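PDB 5DE0: deferrochelatase, which binds heme b and, as a member of the dye-decolorizing (DyP-type) peroxidase family, probably acts as a peroxidase. Local coordinates for residues Pro75-Asp80 with Gly171-Val176; His257-Met262 with Gly286-Ala291. All blocks are in the same frame, centred on the assembly; numbering follows the deposited sequence.

Contact 1 of 2, residues Pro75-Asp80 with Gly171-Val176; sequences PPELID and GSYVMV
The ring of Y173 drives its hydroxyl end into the turn P75-L78. At the ring edge, close to its plane, stands the backbone N of L78, 3.5 Å from CE1 of Y173, while CB of P75 and CB of E77 come in obliquely. CB of E77 lies 3.7 Å from CZ of Y173. The phenol is tied to the turn by one hydrogen bond: E77 N gives its N-H to Y173 OH over 3.2 Å, fairly straight with an N-H...O angle of 157°. CB of P75 packs 3.3 Å from the same OH of Y173, and the P76 ring reaches it through CD, its side chain crossing the tyrosine at about a right angle. With CG opposite its own carbonyl carbon (chi1 -69°), Y173 extends away from the strand to meet the loop. E77 also crosses the phenol at about a right angle, touching it with CB and CG; its carboxylate goes on to T255, where OE1 is hydrogen-bonded to the threonine hydroxyl. The turn is closed by L78 N bonding to P75 O at 3.2 Å, so adjacent backbone N-H groups serve the turn and the tyrosine. F290 meets the Y173 ring edge-to-face. The arrangement is a type I beta turn from the N-terminal family region, docked on strand 172-181 in the C-terminal ferredoxin-like half of the DyP fold.

Contact 2 of 2, residues His257-Met262 with Gly286-Ala291; sequences HNFKTM and GAYFFA. With HEM (protoporphyrin IX containing Fe), chain F.
F259 and Y288 are brought together by similar first torsions, both CG atoms sitting beside their backbone N with chi1 of -62° and -79°; the phenol thereby swings from its strand toward helix 257-266, and the phenyl from the helix toward the sheet. This is helix-on-sheet packing in the C-terminal ferredoxin-like half of the DyP-type peroxidase. The two side chains run antiparallel past one another. CE1 of Y288 comes obliquely to the F259 ring, 3.9 Å from CD2 of F259, and CB of F259 obliquely to the Y288 ring, 3.8 Å from CE1 of Y288. The hydroxyl goes further, to the helix backbone: Y288 OH lies 3.7 Å from K260 N, a contact and not a hydrogen bond. K260 brushes the phenol with CB, while its NZ reaches OE2 of E264 in a salt bridge. M175 of the neighbouring strand touches both aromatic side chains, and F81 meets the ring of Y288. In the first turn of the helix, H257 O accepts from T261 N and T261 OG1, which arrive from opposite faces of the carbonyl plane; the bond from T261 OG1 to H257 O is 2.8 Å long. One turn beyond F259 the helix reaches the heme pocket, where M262, extended beyond CG, lays SD 3.7 Å from the heme methyl CMB and CE 3.7 Å from the methyl CMA.

How the contacts relate
The centres of contact 1 and contact 2 lie about 6 Å apart, and both rest on one antiparallel sheet in which strands 172-181 and 281-291 are neighbours. Backbone pairing joins them directly: S172 O to A291 N at 2.7 Å and V174 O to F289 N at 2.8 Å are probable hydrogen bonds. P75 CG also packs 3.4 Å from F290 CG, and Y173 O sits 3.4 Å from F259 CE2. Along the chain contact 1 closes before contact 2 opens. Contact 1 brings the N-terminal and C-terminal family regions together, whereas contact 2 stays within the latter, its helix linking this shared sheet to the heme pocket.

Contact 1 of 2, residues Pro75-Asp80 with Gly171-Val176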
loop_
_atom_site.group_PDB
_atom_site.type_symbol
_atom_site.label_atom_id
_atom_site.label_comp_id
_atom_site.label_asym_id
_atom_site.label_seq_id
_atom_site.Cartn_x
_atom_site.Cartn_y
_atom_site.Cartn_z
ATOM N N PRO B 75 18.678 -24.200 -14.184
ATOM C CA PRO B 75 18.529 -23.712 -15.560
ATOM C C PRO B 75 19.866 -23.253 -16.125
ATOM O O PRO B 75 20.645 -22.626 -15.401
ATOM C CB PRO B 75 17.562 -22.530 -15.415
ATOM C CG PRO B 75 16.803 -22.825 -14.162
ATOM C CD PRO B 75 17.782 -23.485 -13.256
ATOM N N PRO B 76 20.130 -23.571 -17.401
ATOM C CA PRO B 76 21.408 -23.298 -18.072
ATOM C C PRO B 76 21.874 -21.845 -17.957
ATOM O O PRO B 76 23.069 -21.597 -17.790
ATOM C CB PRO B 76 21.113 -23.647 -19.538
ATOM C CG PRO B 76 20.034 -24.669 -19.473
ATOM C CD PRO B 76 19.174 -24.251 -18.292
ATOM N N GLU B 77 20.938 -20.903 -18.035
ATOM C CA GLU B 77 21.283 -19.484 -18.082
ATOM C C GLU B 77 21.120 -18.773 -16.738
ATOM O O GLU B 77 21.426 -17.585 -16.619
ATOM C CB GLU B 77 20.432 -18.773 -19.138
ATOM C CG GLU B 77 20.423 -19.452 -20.497
ATOM C CD GLU B 77 19.645 -18.662 -21.529
ATOM O OE1 GLU B 77 19.766 -17.420 -21.543
ATOM O OE2 GLU B 77 18.902 -19.281 -22.318
ATOM N N LEU B 78 20.635 -19.489 -15.729
ATOM C CA LEU B 78 20.406 -18.889 -14.417
ATOM C C LEU B 78 21.720 -18.522 -13.730
ATOM O O LEU B 78 22.554 -19.386 -13.464
ATOM C CB LEU B 78 19.593 -19.833 -13.525
ATOM C CG LEU B 78 19.254 -19.318 -12.123
ATOM C CD1 LEU B 78 18.491 -18.001 -12.192
ATOM C CD2 LEU B 78 18.454 -20.355 -11.349
ATOM N N ILE B 79 21.898 -17.233 -13.458
ATOM C CA ILE B 79 23.093 -16.730 -12.789
ATOM C C ILE B 79 22.726 -15.726 -11.704
ATOM O O ILE B 79 21.575 -15.300 -11.605
ATOM C CB ILE B 79 24.063 -16.043 -13.777
ATOM C CG1 ILE B 79 23.429 -14.771 -14.347
ATOM C CG2 ILE B 79 24.471 -16.991 -14.894
ATOM C CD1 ILE B 79 24.354 -13.966 -15.236
ATOM N N ASP B 80 23.709 -15.345 -10.892
ATOM C CA ASP B 80 23.520 -14.270 -9.928
ATOM C C ASP B 80 23.379 -12.945 -10.663
ATOM O O ASP B 80 24.005 -12.737 -11.700
ATOM C CB ASP B 80 24.688 -14.202 -8.940
ATOM C CG ASP B 80 24.652 -15.317 -7.915
ATOM O OD1 ASP B 80 23.814 -16.231 -8.054
ATOM O OD2 ASP B 80 25.469 -15.282 -6.970
ATOM N N GLY B 171 8.821 -23.128 -17.900
ATOM C CA GLY B 171 9.463 -22.249 -16.941
ATOM C C GLY B 171 9.853 -20.933 -17.585
ATOM O O GLY B 171 9.785 -20.788 -18.807
ATOM N N SER B 172 10.272 -19.972 -16.768
ATOM C CA SER B 172 10.591 -18.643 -17.273
ATOM C C SER B 172 11.658 -17.953 -16.430
ATOM O O SER B 172 11.659 -18.063 -15.204
ATOM C CB SER B 172 9.323 -17.785 -17.324
ATOM O OG SER B 172 9.598 -16.490 -17.823
ATOM N N TYR B 173 12.566 -17.241 -17.095
ATOM C CA TYR B 173 13.586 -16.466 -16.392
ATOM C C TYR B 173 13.007 -15.141 -15.916
ATOM O O TYR B 173 12.230 -14.505 -16.626
ATOM C CB TYR B 173 14.803 -16.229 -17.287
ATOM C CG TYR B 173 15.602 -17.480 -17.568
ATOM C CD1 TYR B 173 16.612 -17.892 -16.707
ATOM C CD2 TYR B 173 15.345 -18.254 -18.693
ATOM C CE1 TYR B 173 17.346 -19.038 -16.961
ATOM C CE2 TYR B 173 16.072 -19.402 -18.954
ATOM C CZ TYR B 173 17.071 -19.788 -18.086
ATOM O OH TYR B 173 17.794 -20.929 -18.342
ATOM N N VAL B 174 13.377 -14.735 -14.705
ATOM C CA VAL B 174 12.797 -13.545 -14.096
ATOM C C VAL B 174 13.865 -12.548 -13.656
ATOM O O VAL B 174 14.940 -12.932 -13.203
ATOM C CB VAL B 174 11.930 -13.904 -12.867
ATOM C CG1 VAL B 174 10.917 -12.801 -12.592
ATOM C CG2 VAL B 174 11.221 -15.232 -13.071
ATOM N N MET B 175 13.559 -11.264 -13.802
ATOM C CA MET B 175 14.385 -10.207 -13.237
ATOM C C MET B 175 13.486 -9.216 -12.512
ATOM O O MET B 175 12.351 -8.987 -12.926
ATOM C CB MET B 175 15.206 -9.495 -14.322
ATOM C CG MET B 175 14.374 -8.690 -15.316
ATOM S SD MET B 175 15.350 -7.553 -16.318
ATOM C CE MET B 175 15.924 -6.395 -15.071
ATOM N N VAL B 176 13.981 -8.647 -11.418
ATOM C CA VAL B 176 13.240 -7.612 -10.712
ATOM C C VAL B 176 14.179 -6.504 -10.239
ATOM O O VAL B 176 15.309 -6.758 -9.820
ATOM C CB VAL B 176 12.428 -8.194 -9.507
ATOM C CG1 VAL B 176 12.689 -9.676 -9.331
ATOM C CG2 VAL B 176 12.703 -7.433 -8.213
#

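Contact 2 of 2, residues His257-Met262 with Gly286-Ala291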
loop_
_atom_site.group_PDB
_atom_site.type_symbol
_atom_site.label_atom_id
_atom_site.label_comp_id
_atom_site.label_asym_id
_atom_site.label_seq_id
_atom_site.Cartn_x
_atom_site.Cartn_y
_atom_site.Cartn_z
ATOM N N HIS B 257 19.310 -13.937 -21.468
ATOM C CA HIS B 257 20.180 -13.146 -22.332
ATOM C C HIS B 257 19.599 -11.769 -22.644
ATOM O O HIS B 257 20.331 -10.783 -22.717
ATOM C CB HIS B 257 20.449 -13.907 -23.633
ATOM C CG HIS B 257 21.368 -13.193 -24.572
ATOM N ND1 HIS B 257 22.702 -12.980 -24.293
ATOM C CD2 HIS B 257 21.148 -12.646 -25.790
ATOM C CE1 HIS B 257 23.262 -12.331 -25.297
ATOM N NE2 HIS B 257 22.341 -12.115 -26.219
ATOM N N ASN B 258 18.282 -11.709 -22.825
ATOM C CA ASN B 258 17.602 -10.454 -23.125
ATOM C C ASN B 258 17.711 -9.447 -21.987
ATOM O O ASN B 258 17.927 -8.261 -22.224
ATOM C CB ASN B 258 16.132 -10.713 -23.452
ATOM C CG ASN B 258 15.952 -11.436 -24.771
ATOM O OD1 ASN B 258 16.924 -11.875 -25.389
ATOM N ND2 ASN B 258 14.707 -11.571 -25.208
ATOM N N PHE B 259 17.563 -9.927 -20.754
ATOM C CA PHE B 259 17.715 -9.081 -19.573
ATOM C C PHE B 259 19.107 -8.462 -19.536
ATOM O O PHE B 259 19.265 -7.249 -19.381
ATOM C CB PHE B 259 17.480 -9.882 -18.287
ATOM C CG PHE B 259 16.098 -10.455 -18.161
ATOM C CD1 PHE B 259 15.029 -9.889 -18.834
ATOM C CD2 PHE B 259 15.870 -11.564 -17.361
ATOM C CE1 PHE B 259 13.758 -10.420 -18.712
ATOM C CE2 PHE B 259 14.604 -12.098 -17.234
ATOM C CZ PHE B 259 13.547 -11.526 -17.911
ATOM N N LYS B 260 20.111 -9.321 -19.686
ATOM C CA LYS B 260 21.511 -8.930 -19.602
ATOM C C LYS B 260 21.886 -7.915 -20.679
ATOM O O LYS B 260 22.648 -6.985 -20.425
ATOM C CB LYS B 260 22.397 -10.174 -19.706
ATOM C CG LYS B 260 23.891 -9.900 -19.732
ATOM C CD LYS B 260 24.674 -11.205 -19.697
ATOM C CE LYS B 260 26.147 -10.988 -19.999
ATOM N NZ LYS B 260 26.357 -10.513 -21.396
ATOM N N THR B 261 21.335 -8.089 -21.875
ATOM C CA THR B 261 21.637 -7.196 -22.988
ATOM C C THR B 261 21.038 -5.810 -22.768
ATOM O O THR B 261 21.711 -4.797 -22.970
ATOM C CB THR B 261 21.120 -7.762 -24.323
ATOM O OG1 THR B 261 21.631 -9.088 -24.507
ATOM C CG2 THR B 261 21.570 -6.886 -25.482
ATOM N N MET B 262 19.777 -5.772 -22.348
ATOM C CA MET B 262 19.092 -4.511 -22.077
ATOM C C MET B 262 19.743 -3.751 -20.925
ATOM O O MET B 262 19.915 -2.535 -20.991
ATOM C CB MET B 262 17.613 -4.753 -21.761
ATOM C CG MET B 262 16.812 -5.343 -22.905
ATOM S SD MET B 262 15.126 -5.740 -22.406
ATOM C CE MET B 262 14.512 -6.537 -23.881
ATOM N N GLY B 286 17.866 -5.591 -7.023
ATOM C CA GLY B 286 18.153 -6.241 -8.289
ATOM C C GLY B 286 18.408 -7.722 -8.094
ATOM O O GLY B 286 19.235 -8.109 -7.268
ATOM N N ALA B 287 17.705 -8.556 -8.856
ATOM C CA ALA B 287 17.829 -10.000 -8.697
ATOM C C ALA B 287 17.355 -10.780 -9.920
ATOM O O ALA B 287 16.424 -10.369 -10.612
ATOM C CB ALA B 287 17.062 -10.452 -7.470
ATOM N N TYR B 288 18.009 -11.910 -10.172
ATOM C CA TYR B 288 17.583 -12.847 -11.203
ATOM C C TYR B 288 16.940 -14.069 -10.561
ATOM O O TYR B 288 17.358 -14.512 -9.491
ATOM C CB TYR B 288 18.765 -13.281 -12.076
ATOM C CG TYR B 288 19.185 -12.280 -13.130
ATOM C CD1 TYR B 288 18.247 -11.502 -13.795
ATOM C CD2 TYR B 288 20.523 -12.119 -13.466
ATOM C CE1 TYR B 288 18.631 -10.591 -14.764
ATOM C CE2 TYR B 288 20.916 -11.210 -14.430
ATOM C CZ TYR B 288 19.968 -10.450 -15.076
ATOM O OH TYR B 288 20.359 -9.544 -16.037
ATOM N N PHE B 289 15.923 -14.612 -11.219
ATOM C CA PHE B 289 15.264 -15.823 -10.755
ATOM C C PHE B 289 14.925 -16.736 -11.924
ATOM O O PHE B 289 15.068 -16.359 -13.086
ATOM C CB PHE B 289 13.977 -15.494 -9.995
ATOM C CG PHE B 289 14.174 -14.606 -8.801
ATOM C CD1 PHE B 289 14.054 -13.232 -8.920
ATOM C CD2 PHE B 289 14.456 -15.145 -7.556
ATOM C CE1 PHE B 289 14.224 -12.411 -7.819
ATOM C CE2 PHE B 289 14.629 -14.329 -6.454
ATOM C CZ PHE B 289 14.513 -12.961 -6.587
ATOM N N PHE B 290 14.473 -17.942 -11.605
ATOM C CA PHE B 290 13.813 -18.783 -12.587
ATOM C C PHE B 290 12.514 -19.318 -12.002
ATOM O O PHE B 290 12.514 -20.000 -10.976
ATOM C CB PHE B 290 14.709 -19.936 -13.033
ATOM C CG PHE B 290 14.108 -20.778 -14.121
ATOM C CD1 PHE B 290 13.387 -21.923 -13.821
ATOM C CD2 PHE B 290 14.268 -20.422 -15.447
ATOM C CE1 PHE B 290 12.838 -22.698 -14.827
ATOM C CE2 PHE B 290 13.724 -21.189 -16.457
ATOM C CZ PHE B 290 13.008 -22.330 -16.147
ATOM N N ALA B 291 11.405 -18.994 -12.655
ATOM C CA ALA B 291 10.110 -19.506 -12.243
ATOM C C ALA B 291 9.812 -20.781 -13.013
ATOM O O ALA B 291 9.520 -20.737 -14.206
ATOM C CB ALA B 291 9.023 -18.472 -12.467
HETATM C CHA HEM F . 9.362 0.261 -22.780
HETATM C CHB HEM F . 12.474 -2.866 -20.763
HETATM C CHC HEM F . 12.885 -0.001 -16.854
HETATM C CHD HEM F . 9.155 2.628 -18.494
HETATM C C1A HEM F . 10.171 -0.835 -22.579
HETATM C C2A HEM F . 10.368 -1.936 -23.501
HETATM C C3A HEM F . 11.224 -2.799 -22.942
HETATM C C4A HEM F . 11.602 -2.274 -21.647
HETATM C CMA HEM F . 11.734 -4.123 -23.552
HETATM C CAA HEM F . 9.701 -2.078 -24.887
HETATM C CBA HEM F . 10.726 -1.719 -25.961
HETATM C CGA HEM F . 10.064 -1.686 -27.312
HETATM O O1A HEM F . 9.391 -0.671 -27.624
HETATM O O2A HEM F . 10.217 -2.674 -28.073
HETATM C C1B HEM F . 12.916 -2.322 -19.579
HETATM C C2B HEM F . 14.026 -2.814 -18.794
HETATM C C3B HEM F . 14.151 -2.044 -17.714
HETATM C C4B HEM F . 13.122 -1.012 -17.769
HETATM C CMB HEM F . 14.912 -4.034 -19.135
HETATM C CAB HEM F . 15.239 -2.276 -16.641
HETATM C CBB HEM F . 15.323 -1.534 -15.539
HETATM C C1C HEM F . 11.887 0.949 -16.932
HETATM C C2C HEM F . 11.577 1.959 -15.936
HETATM C C3C HEM F . 10.539 2.683 -16.397
HETATM C C4C HEM F . 10.173 2.154 -17.696
HETATM C CMC HEM F . 12.338 2.115 -14.599
HETATM C CAC HEM F . 9.793 3.886 -15.765
HETATM C CBC HEM F . 10.151 4.497 -14.632
HETATM C C1D HEM F . 8.940 2.331 -19.824
HETATM C C2D HEM F . 8.148 3.121 -20.738
HETATM C C3D HEM F . 8.210 2.380 -22.080
HETATM C C4D HEM F . 9.035 1.217 -21.840
HETATM C CMD HEM F . 7.395 4.435 -20.437
HETATM C CAD HEM F . 7.539 2.798 -23.404
HETATM C CBD HEM F . 6.117 2.254 -23.480
HETATM C CGD HEM F . 6.143 0.749 -23.522
HETATM O O1D HEM F . 5.940 0.116 -22.454
HETATM O O2D HEM F . 6.364 0.177 -24.621
HETATM N NA HEM F . 10.941 -1.076 -21.458
HETATM N NB HEM F . 12.389 -1.222 -18.926
HETATM N NC HEM F . 11.012 1.102 -17.991
HETATM N ND HEM F . 9.440 1.227 -20.509
HETATM FE FE HEM F . 10.992 0.072 -19.760
#